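Local structure of conserved hypothetical exported protein (Bacteroides fragilis, 4JJA) at residues K93-F102 with R125-R135; P153-V163 with E326-V334. The protein is of unknown function but may be an exported hydrolase that removes N-acetylmuramic acid residues from peptidoglycan fragments. One frame throughout, in Å; residues are numbered along the deposited sequence. Where two conformers were deposited one is given.

How the contacts relate
Contact 1 and contact 2 follow one another along the chain, the first closing before the second opens, with centres about 29 Å apart and nearest atoms about 6 Å apart. They illustrate two levels of folding. Contact 1 is local: it lies inside the N-terminal NamZ region, where segment 93-102, with its short helix 96-99, leads into strand 104-107 and packs on helix 119-132, which leads into the neighbouring strand 136-140 of the parallel sheet. Contact 2 is long-range: 162 residues separate its segments, and the loop 153-163 of the N-terminal region meets the 326-334 bend of the C-terminal region. One is packing within a single family region; the other brings two together.

Contact 1 (K93-F102 with R125-R135); sequences KPSEASMKKF and RLMDACAEYDR
M99, a selenomethionine, lays its CB over one face of the Y133 ring, a CH-pi contact 4.0 Å from the centroid and 15° off the ring normal. Bends at chi2 (-59°) and chi3 (-58°) then fold the chain back on the helix, SE resting on A129 CB and the CE methyl near C130 SG. Farther along the ring, E96 crosses Y133 at about a right angle, its CG 3.2 Å from Y133 OH. P94 CG presses tightly on L126 CD2, at 3.5 Å. At the surface, the extended K93 chain carries NZ between two carboxylates, 2.7 Å from D128 OD2 and 3.2 Å from E132 OE1, a salt-bridge network one helical turn long. At the other end, R135 NH2 donates to M99 O at 3.3 Å, while F102 O sits 3.1 Å above the plane of the R135 guanidinium, over its centre, without a hydrogen bond. The helix closes in a Schellman motif, with D134 at positive phi and R135 N bonded to C130 O. Turn 99-102 leads into strand 104-107 and helix 119-132 into adjacent strand 136-140, consistent with a Rossmann-like alpha/beta fold in the N-terminal NamZ region.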
loop_
_atom_site.group_PDB
_atom_site.type_symbol
_atom_site.label_atom_id
_atom_site.label_comp_id
_atom_site.label_asym_id
_atom_site.label_seq_id
_atom_site.Cartn_x
_atom_site.Cartn_y
_atom_site.Cartn_z
ATOM N N LYS A 93 16.197 -8.130 -0.521
ATOM C CA LYS A 93 17.177 -7.589 0.426
ATOM C C LYS A 93 18.360 -6.845 -0.220
ATOM O O LYS A 93 18.619 -6.973 -1.443
ATOM C CB LYS A 93 17.745 -8.708 1.330
ATOM C CG LYS A 93 17.121 -8.793 2.723
ATOM C CD LYS A 93 17.977 -9.580 3.692
ATOM C CE LYS A 93 17.177 -9.968 4.930
ATOM N NZ LYS A 93 18.059 -10.434 6.064
ATOM N N PRO A 94 19.095 -6.083 0.617
ATOM C CA PRO A 94 20.376 -5.478 0.254
ATOM C C PRO A 94 21.581 -6.416 0.444
ATOM O O PRO A 94 21.570 -7.290 1.323
ATOM C CB PRO A 94 20.502 -4.317 1.252
ATOM C CG PRO A 94 19.137 -4.181 1.885
ATOM C CD PRO A 94 18.626 -5.550 1.912
ATOM N N SER A 95 22.634 -6.178 -0.339
ATOM C CA SER A 95 23.890 -6.918 -0.181
ATOM C C SER A 95 24.609 -6.532 1.109
ATOM O O SER A 95 24.368 -5.451 1.662
ATOM C CB SER A 95 24.838 -6.673 -1.370
ATOM O OG SER A 95 25.258 -5.318 -1.470
ATOM N N GLU A 96 25.481 -7.421 1.577
ATOM C CA GLU A 96 26.364 -7.148 2.730
ATOM C C GLU A 96 27.182 -5.885 2.480
ATOM O O GLU A 96 27.294 -5.033 3.383
ATOM C CB GLU A 96 27.307 -8.334 3.021
ATOM C CG GLU A 96 28.115 -8.175 4.342
ATOM C CD GLU A 96 29.286 -9.154 4.522
ATOM O OE1 GLU A 96 29.730 -9.764 3.518
ATOM O OE2 GLU A 96 29.775 -9.287 5.684
ATOM N N ALA A 97 27.715 -5.741 1.252
ATOM C CA ALA A 97 28.510 -4.575 0.897
ATOM C C ALA A 97 27.715 -3.301 1.144
ATOM O O ALA A 97 28.230 -2.348 1.748
ATOM C CB ALA A 97 29.013 -4.635 -0.569
ATOM N N SER A 98 26.435 -3.304 0.733
ATOM C CA SER A 98 25.614 -2.107 0.853
ATOM C C SER A 98 25.316 -1.823 2.319
ATOM O O SER A 98 25.384 -0.692 2.734
ATOM C CB SER A 98 24.304 -2.252 0.059
ATOM O OG SER A 98 24.581 -2.289 -1.325
HETATM N N MSE A 99 25.042 -2.852 3.095
HETATM C CA MSE A 99 24.733 -2.670 4.514
HETATM C C MSE A 99 25.885 -2.063 5.281
HETATM O O MSE A 99 25.688 -1.289 6.205
HETATM C CB MSE A 99 24.349 -3.999 5.150
HETATM C CG MSE A 99 23.100 -4.644 4.548
HETATM SE SE MSE A 99 21.537 -3.561 4.651
HETATM C CE MSE A 99 21.483 -3.322 6.582
ATOM N N LYS A 100 27.107 -2.387 4.892
ATOM C CA LYS A 100 28.288 -1.821 5.551
ATOM C C LYS A 100 28.518 -0.342 5.300
ATOM O O LYS A 100 29.291 0.277 6.032
ATOM C CB LYS A 100 29.531 -2.627 5.209
ATOM C CG LYS A 100 29.483 -3.986 5.825
ATOM C CD LYS A 100 30.659 -4.822 5.436
ATOM C CE LYS A 100 30.821 -6.010 6.342
ATOM N NZ LYS A 100 32.071 -6.685 6.017
ATOM N N LYS A 101 27.863 0.204 4.300
ATOM C CA LYS A 101 28.117 1.557 3.852
ATOM C C LYS A 101 27.423 2.616 4.709
ATOM O O LYS A 101 27.779 3.792 4.610
ATOM C CB LYS A 101 27.709 1.735 2.407
ATOM C CG LYS A 101 28.493 0.837 1.457
ATOM C CD LYS A 101 28.074 1.036 0.003
ATOM C CE LYS A 101 28.757 -0.009 -0.924
ATOM N NZ LYS A 101 30.202 0.248 -1.067
ATOM N N PHE A 102 26.422 2.228 5.479
ATOM C CA PHE A 102 25.631 3.216 6.232
ATOM C C PHE A 102 25.422 2.840 7.673
ATOM O O PHE A 102 25.527 1.681 8.053
ATOM C CB PHE A 102 24.266 3.484 5.557
ATOM C CG PHE A 102 23.311 2.310 5.532
ATOM C CD1 PHE A 102 23.339 1.418 4.480
ATOM C CD2 PHE A 102 22.382 2.116 6.545
ATOM C CE1 PHE A 102 22.449 0.338 4.414
ATOM C CE2 PHE A 102 21.474 1.058 6.493
ATOM C CZ PHE A 102 21.511 0.157 5.432
ATOM N N ARG A 125 11.736 -6.420 4.713
ATOM C CA ARG A 125 13.028 -6.926 4.207
ATOM C C ARG A 125 14.187 -6.083 4.760
ATOM O O ARG A 125 15.218 -6.586 5.211
ATOM C CB ARG A 125 13.016 -6.880 2.662
ATOM C CG ARG A 125 14.135 -7.632 1.942
ATOM C CD ARG A 125 13.638 -9.036 1.532
ATOM N NE ARG A 125 12.878 -8.994 0.287
ATOM C CZ ARG A 125 11.743 -9.658 0.060
ATOM N NH1 ARG A 125 11.212 -10.425 1.008
ATOM N NH2 ARG A 125 11.135 -9.546 -1.112
ATOM N N LEU A 126 14.026 -4.764 4.693
ATOM C CA LEU A 126 15.045 -3.864 5.169
ATOM C C LEU A 126 15.182 -3.907 6.693
ATOM O O LEU A 126 16.307 -3.819 7.212
ATOM C CB LEU A 126 14.710 -2.468 4.697
ATOM C CG LEU A 126 14.912 -2.241 3.198
ATOM C CD1 LEU A 126 14.249 -0.930 2.788
ATOM C CD2 LEU A 126 16.428 -2.234 2.875
HETATM N N MSE A 127 14.074 -4.081 7.406
HETATM C CA MSE A 127 14.139 -4.253 8.851
HETATM C C MSE A 127 14.915 -5.506 9.216
HETATM O O MSE A 127 15.683 -5.504 10.179
HETATM C CB MSE A 127 12.734 -4.335 9.458
HETATM C CG MSE A 127 12.010 -2.996 9.460
HETATM SE SE MSE A 127 10.178 -3.182 10.086
HETATM C CE MSE A 127 10.584 -3.574 11.911
ATOM N N ASP A 128 14.655 -6.583 8.482
ATOM C CA ASP A 128 15.374 -7.844 8.746
ATOM C C ASP A 128 16.906 -7.663 8.560
ATOM O O ASP A 128 17.687 -8.046 9.417
ATOM C CB ASP A 128 14.842 -8.904 7.825
ATOM C CG ASP A 128 15.350 -10.293 8.156
ATOM O OD1 ASP A 128 15.313 -10.649 9.350
ATOM O OD2 ASP A 128 15.624 -11.012 7.184
ATOM N N ALA A 129 17.264 -6.989 7.480
ATOM C CA ALA A 129 18.671 -6.728 7.168
ATOM C C ALA A 129 19.273 -5.815 8.215
ATOM O O ALA A 129 20.378 -6.034 8.700
ATOM C CB ALA A 129 18.817 -6.171 5.786
ATOM N N CYS A 130 18.574 -4.742 8.555
ATOM C CA CYS A 130 19.076 -3.828 9.562
ATOM C C CYS A 130 19.230 -4.497 10.926
ATOM O O CYS A 130 20.214 -4.239 11.639
ATOM C CB CYS A 130 18.201 -2.572 9.614
ATOM S SG CYS A 130 18.408 -1.403 8.222
ATOM N N ALA A 131 18.328 -5.410 11.240
ATOM C CA ALA A 131 18.387 -6.144 12.486
ATOM C C ALA A 131 19.658 -6.997 12.482
ATOM O O ALA A 131 20.416 -6.985 13.462
ATOM C CB ALA A 131 17.155 -7.053 12.698
ATOM N N GLU A 132 19.885 -7.707 11.375
ATOM C CA GLU A 132 21.019 -8.664 11.285
ATOM C C GLU A 132 22.337 -7.882 11.390
ATOM O O GLU A 132 23.321 -8.367 11.982
ATOM C CB GLU A 132 20.908 -9.432 9.956
ATOM C CG GLU A 132 21.940 -10.568 9.739
ATOM C CD GLU A 132 21.792 -11.295 8.400
ATOM O OE1 GLU A 132 20.821 -11.045 7.633
ATOM O OE2 GLU A 132 22.695 -12.119 8.098
ATOM N N TYR A 133 22.406 -6.700 10.783
ATOM C CA TYR A 133 23.632 -5.891 10.710
ATOM C C TYR A 133 23.740 -4.776 11.755
ATOM O O TYR A 133 24.635 -3.935 11.681
ATOM C CB TYR A 133 23.810 -5.322 9.289
ATOM C CG TYR A 133 24.223 -6.361 8.292
ATOM C CD1 TYR A 133 23.304 -7.186 7.686
ATOM C CD2 TYR A 133 25.584 -6.559 8.008
ATOM C CE1 TYR A 133 23.686 -8.163 6.781
ATOM C CE2 TYR A 133 25.989 -7.544 7.103
ATOM C CZ TYR A 133 25.035 -8.345 6.502
ATOM O OH TYR A 133 25.415 -9.323 5.604
ATOM N N ASP A 134 22.804 -4.746 12.694
ATOM C CA ASP A 134 22.816 -3.794 13.795
ATOM C C ASP A 134 22.734 -2.332 13.346
ATOM O O ASP A 134 23.328 -1.453 13.988
ATOM C CB ASP A 134 24.052 -4.048 14.693
ATOM C CG ASP A 134 23.941 -3.400 16.068
ATOM O OD1 ASP A 134 22.832 -3.313 16.655
ATOM O OD2 ASP A 134 24.993 -2.966 16.577
ATOM N N ARG A 135 21.927 -2.065 12.294
ATOM C CA ARG A 135 21.711 -0.696 11.836
ATOM C C ARG A 135 20.372 -0.175 12.337
ATOM O O ARG A 135 19.428 -0.942 12.507
ATOM C CB ARG A 135 21.746 -0.630 10.318
ATOM C CG ARG A 135 22.942 -1.369 9.775
ATOM C CD ARG A 135 24.199 -0.804 10.382
ATOM N NE ARG A 135 25.310 -1.094 9.515
ATOM C CZ ARG A 135 26.565 -0.766 9.779
ATOM N NH1 ARG A 135 26.878 -0.176 10.910
ATOM N NH2 ARG A 135 27.507 -1.045 8.899
#

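Contact 2 (P153-V163 with E326-V334); sequences PILDMKYKSGV and ELLVGTDYV
Y159 and E326 lie side by side and point the same way, so that E326 CB covers one face of the tyrosine ring over its centre, 3.9 Å from the centroid. In the conformer given, K158 CG from the tyrosine's own segment lies over the opposite face. With Y159 CG anti to the carbonyl carbon (chi1 -59°), the ring reaches along the end of helix 325-329: G330 O lies in plane at its edge, 3.6 Å from Y159 CD2, and the hydroxyl OH extends to D332 CB. L327 crosses Y159 at about a right angle, bringing CD2 against the tyrosine's CB, while L327 CB meets V163 CG2. At the other end of the interface P153 crosses T331 at about a right angle, its CG 3.7 Å from T331 CG2.

One direct hydrogen bond joins the segments: D156 N donates to G330 O at 3.0 Å, nearly straight at 170° and in the carbonyl plane. G330 has positive phi where the helix ends, and L155 CD1 packs on its CA. D156 OD1 also accepts from K158 N in an Asx turn, and S161 OG from V163 N in an ST turn. A water extends the polar link, accepting from S161 OG and donating to the carbonyls of Y159 and L327, the latter at 2.8 Å.

R115 bridges the two segments by hydrogen-bonding P153 O as well as the carbonyls of L328 and V329, and E326 turns its carboxylate to R335 of helix 333-339. D354 of helix 352-362 takes the N-H of I154. The loop between strand 136-140 and helix 176-185 is thus fitted against the bend joining helices 325-329 and 333-339.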
loop_
_atom_site.group_PDB
_atom_site.type_symbol
_atom_site.label_atom_id
_atom_site.label_comp_id
_atom_site.label_asym_id
_atom_site.label_seq_id
_atom_site.Cartn_x
_atom_site.Cartn_y
_atom_site.Cartn_z
ATOM N N PRO A 153 -10.573 -10.174 5.891
ATOM C CA PRO A 153 -9.993 -11.272 6.622
ATOM C C PRO A 153 -8.527 -11.035 6.958
ATOM O O PRO A 153 -7.803 -10.442 6.149
ATOM C CB PRO A 153 -10.113 -12.458 5.646
ATOM C CG PRO A 153 -10.910 -12.040 4.551
ATOM C CD PRO A 153 -10.925 -10.543 4.522
ATOM N N ILE A 154 -8.077 -11.555 8.088
ATOM C CA ILE A 154 -6.646 -11.660 8.349
ATOM C C ILE A 154 -6.072 -12.685 7.380
ATOM O O ILE A 154 -6.644 -13.749 7.184
ATOM C CB ILE A 154 -6.367 -12.023 9.829
ATOM C CG1 ILE A 154 -6.836 -10.874 10.793
ATOM C CG2 ILE A 154 -4.897 -12.343 10.058
ATOM C CD1 ILE A 154 -6.868 -11.221 12.288
ATOM N N LEU A 155 -4.908 -12.387 6.824
ATOM C CA LEU A 155 -4.273 -13.280 5.884
ATOM C C LEU A 155 -3.904 -14.596 6.552
ATOM O O LEU A 155 -3.164 -14.600 7.519
ATOM C CB LEU A 155 -3.025 -12.639 5.322
ATOM C CG LEU A 155 -2.222 -13.423 4.314
ATOM C CD1 LEU A 155 -3.019 -13.835 3.102
ATOM C CD2 LEU A 155 -1.009 -12.614 3.917
ATOM N N ASP A 156 -4.422 -15.697 6.006
ATOM C CA ASP A 156 -4.007 -17.044 6.377
ATOM C C ASP A 156 -2.614 -17.244 5.829
ATOM O O ASP A 156 -2.353 -17.019 4.660
ATOM C CB ASP A 156 -4.993 -18.084 5.838
ATOM C CG ASP A 156 -4.751 -19.493 6.365
ATOM O OD1 ASP A 156 -3.599 -19.900 6.473
ATOM O OD2 ASP A 156 -5.785 -20.167 6.601
HETATM N N MSE A 157 -1.691 -17.638 6.678
HETATM C CA MSE A 157 -0.335 -17.705 6.188
HETATM C C MSE A 157 -0.064 -18.895 5.234
HETATM O O MSE A 157 0.964 -18.881 4.578
HETATM C CB MSE A 157 0.685 -17.496 7.312
HETATM C CG MSE A 157 0.487 -16.127 8.062
HETATM SE SE MSE A 157 0.601 -14.529 6.959
HETATM C CE MSE A 157 2.481 -14.359 7.048
ATOM N N LYS A 158 -1.049 -19.780 5.019
ATOM C CA LYS A 158 -1.040 -20.679 3.833
ATOM C C LYS A 158 -0.940 -19.919 2.520
ATOM O O LYS A 158 -0.483 -20.433 1.524
ATOM C CB LYS A 158 -2.223 -21.651 3.806
ATOM C CG LYS A 158 -3.574 -21.105 3.524
ATOM C CD LYS A 158 -4.625 -22.215 3.657
ATOM C CE LYS A 158 -4.605 -23.124 2.451
ATOM N NZ LYS A 158 -5.747 -24.111 2.400
ATOM N N TYR A 159 -1.372 -18.669 2.552
ATOM C CA TYR A 159 -1.495 -17.799 1.403
ATOM C C TYR A 159 -0.506 -16.670 1.434
ATOM O O TYR A 159 -0.656 -15.716 0.655
ATOM C CB TYR A 159 -2.918 -17.284 1.250
ATOM C CG TYR A 159 -3.972 -18.332 1.086
ATOM C CD1 TYR A 159 -3.835 -19.341 0.172
ATOM C CD2 TYR A 159 -5.154 -18.280 1.788
ATOM C CE1 TYR A 159 -4.804 -20.328 0.028
ATOM C CE2 TYR A 159 -6.122 -19.248 1.630
ATOM C CZ TYR A 159 -5.965 -20.252 0.734
ATOM O OH TYR A 159 -6.963 -21.221 0.644
ATOM N N LYS A 160 0.510 -16.714 2.284
ATOM C CA LYS A 160 1.542 -15.683 2.258
ATOM C C LYS A 160 2.166 -15.625 0.859
ATOM O O LYS A 160 2.468 -16.671 0.255
ATOM C CB LYS A 160 2.633 -15.972 3.280
ATOM C CG LYS A 160 3.759 -14.955 3.276
ATOM C CD LYS A 160 4.806 -15.368 4.256
ATOM C CE LYS A 160 5.860 -14.297 4.493
ATOM N NZ LYS A 160 6.595 -13.994 3.265
ATOM N N SER A 161 2.421 -14.431 0.332
ATOM C CA SER A 161 2.912 -14.332 -1.033
ATOM C C SER A 161 3.573 -12.986 -1.282
ATOM O O SER A 161 3.591 -12.132 -0.393
ATOM C CB SER A 161 1.784 -14.526 -2.027
ATOM O OG SER A 161 1.009 -13.358 -2.121
ATOM N N GLY A 162 3.891 -12.748 -2.553
ATOM C CA GLY A 162 4.316 -11.453 -3.004
ATOM C C GLY A 162 3.330 -10.334 -2.849
ATOM O O GLY A 162 3.716 -9.164 -2.923
ATOM N N VAL A 163 2.055 -10.677 -2.702
ATOM C CA VAL A 163 1.017 -9.671 -2.515
ATOM C C VAL A 163 0.387 -9.760 -1.095
ATOM O O VAL A 163 -0.681 -9.232 -0.858
ATOM C CB VAL A 163 -0.091 -9.767 -3.615
ATOM C CG1 VAL A 163 0.447 -9.535 -5.043
ATOM C CG2 VAL A 163 -0.864 -11.095 -3.532
ATOM N N GLU A 326 -7.158 -16.119 -3.899
ATOM C CA GLU A 326 -6.970 -16.348 -2.481
ATOM C C GLU A 326 -5.762 -15.613 -1.915
ATOM O O GLU A 326 -5.723 -15.280 -0.725
ATOM C CB GLU A 326 -6.906 -17.829 -2.168
ATOM C CG GLU A 326 -8.264 -18.510 -2.068
ATOM C CD GLU A 326 -9.060 -18.599 -3.325
ATOM O OE1 GLU A 326 -8.484 -18.489 -4.442
ATOM O OE2 GLU A 326 -10.273 -18.826 -3.224
ATOM N N LEU A 327 -4.734 -15.408 -2.754
ATOM C CA LEU A 327 -3.589 -14.659 -2.307
ATOM C C LEU A 327 -3.902 -13.188 -2.021
ATOM O O LEU A 327 -3.277 -12.568 -1.166
ATOM C CB LEU A 327 -2.413 -14.796 -3.276
ATOM C CG LEU A 327 -2.006 -16.255 -3.606
ATOM C CD1 LEU A 327 -0.785 -16.287 -4.543
ATOM C CD2 LEU A 327 -1.722 -17.089 -2.360
ATOM N N LEU A 328 -4.885 -12.653 -2.742
ATOM C CA LEU A 328 -5.374 -11.286 -2.541
ATOM C C LEU A 328 -6.338 -11.193 -1.363
ATOM O O LEU A 328 -6.164 -10.363 -0.494
ATOM C CB LEU A 328 -6.004 -10.733 -3.820
ATOM C CG LEU A 328 -5.042 -10.517 -4.994
ATOM C CD1 LEU A 328 -5.833 -10.292 -6.302
ATOM C CD2 LEU A 328 -4.111 -9.346 -4.761
ATOM N N VAL A 329 -7.341 -12.082 -1.335
ATOM C CA VAL A 329 -8.367 -11.972 -0.289
ATOM C C VAL A 329 -7.928 -12.541 1.036
ATOM O O VAL A 329 -8.318 -12.034 2.090
ATOM C CB VAL A 329 -9.712 -12.599 -0.672
ATOM C CG1 VAL A 329 -10.344 -11.718 -1.680
ATOM C CG2 VAL A 329 -9.594 -14.002 -1.217
ATOM N N GLY A 330 -7.095 -13.587 0.996
ATOM C CA GLY A 330 -6.447 -14.122 2.192
ATOM C C GLY A 330 -7.097 -15.283 2.897
ATOM O O GLY A 330 -6.609 -15.727 3.904
ATOM N N THR A 331 -8.195 -15.769 2.334
ATOM C CA THR A 331 -8.947 -16.897 2.897
ATOM C C THR A 331 -9.697 -17.569 1.765
ATOM O O THR A 331 -9.941 -16.973 0.712
ATOM C CB THR A 331 -9.953 -16.413 3.960
ATOM O OG1 THR A 331 -10.505 -17.555 4.553
ATOM C CG2 THR A 331 -11.078 -15.559 3.390
ATOM N N ASP A 332 -10.050 -18.825 1.972
ATOM C CA ASP A 332 -10.732 -19.619 0.986
ATOM C C ASP A 332 -12.246 -19.447 0.953
ATOM O O ASP A 332 -12.885 -19.837 -0.011
ATOM C CB ASP A 332 -10.374 -21.115 1.144
ATOM C CG ASP A 332 -10.845 -21.730 2.384
ATOM O OD1 ASP A 332 -11.470 -21.107 3.244
ATOM O OD2 ASP A 332 -10.564 -22.967 2.521
ATOM N N TYR A 333 -12.843 -18.825 1.967
ATOM C CA TYR A 333 -14.316 -18.863 2.034
ATOM C C TYR A 333 -14.967 -17.830 1.152
ATOM O O TYR A 333 -16.148 -17.954 0.867
ATOM C CB TYR A 333 -14.848 -18.776 3.442
ATOM C CG TYR A 333 -14.554 -17.510 4.224
ATOM C CD1 TYR A 333 -15.174 -16.291 3.898
ATOM C CD2 TYR A 333 -13.713 -17.523 5.332
ATOM C CE1 TYR A 333 -14.952 -15.148 4.648
ATOM C CE2 TYR A 333 -13.499 -16.383 6.076
ATOM C CZ TYR A 333 -14.112 -15.187 5.739
ATOM O OH TYR A 333 -13.889 -14.058 6.488
ATOM N N VAL A 334 -14.260 -16.780 0.714
ATOM C CA VAL A 334 -14.888 -15.767 -0.106
ATOM C C VAL A 334 -15.323 -16.331 -1.460
ATOM O O VAL A 334 -16.499 -16.192 -1.860
ATOM C CB VAL A 334 -14.021 -14.511 -0.246
ATOM C CG1 VAL A 334 -14.617 -13.498 -1.248
ATOM C CG2 VAL A 334 -13.777 -13.855 1.120
HETATM O O HOH W 1 -0.769 -13.152 -0.175
HETATM O O HOH W 2 -2.954 -10.108 0.393
#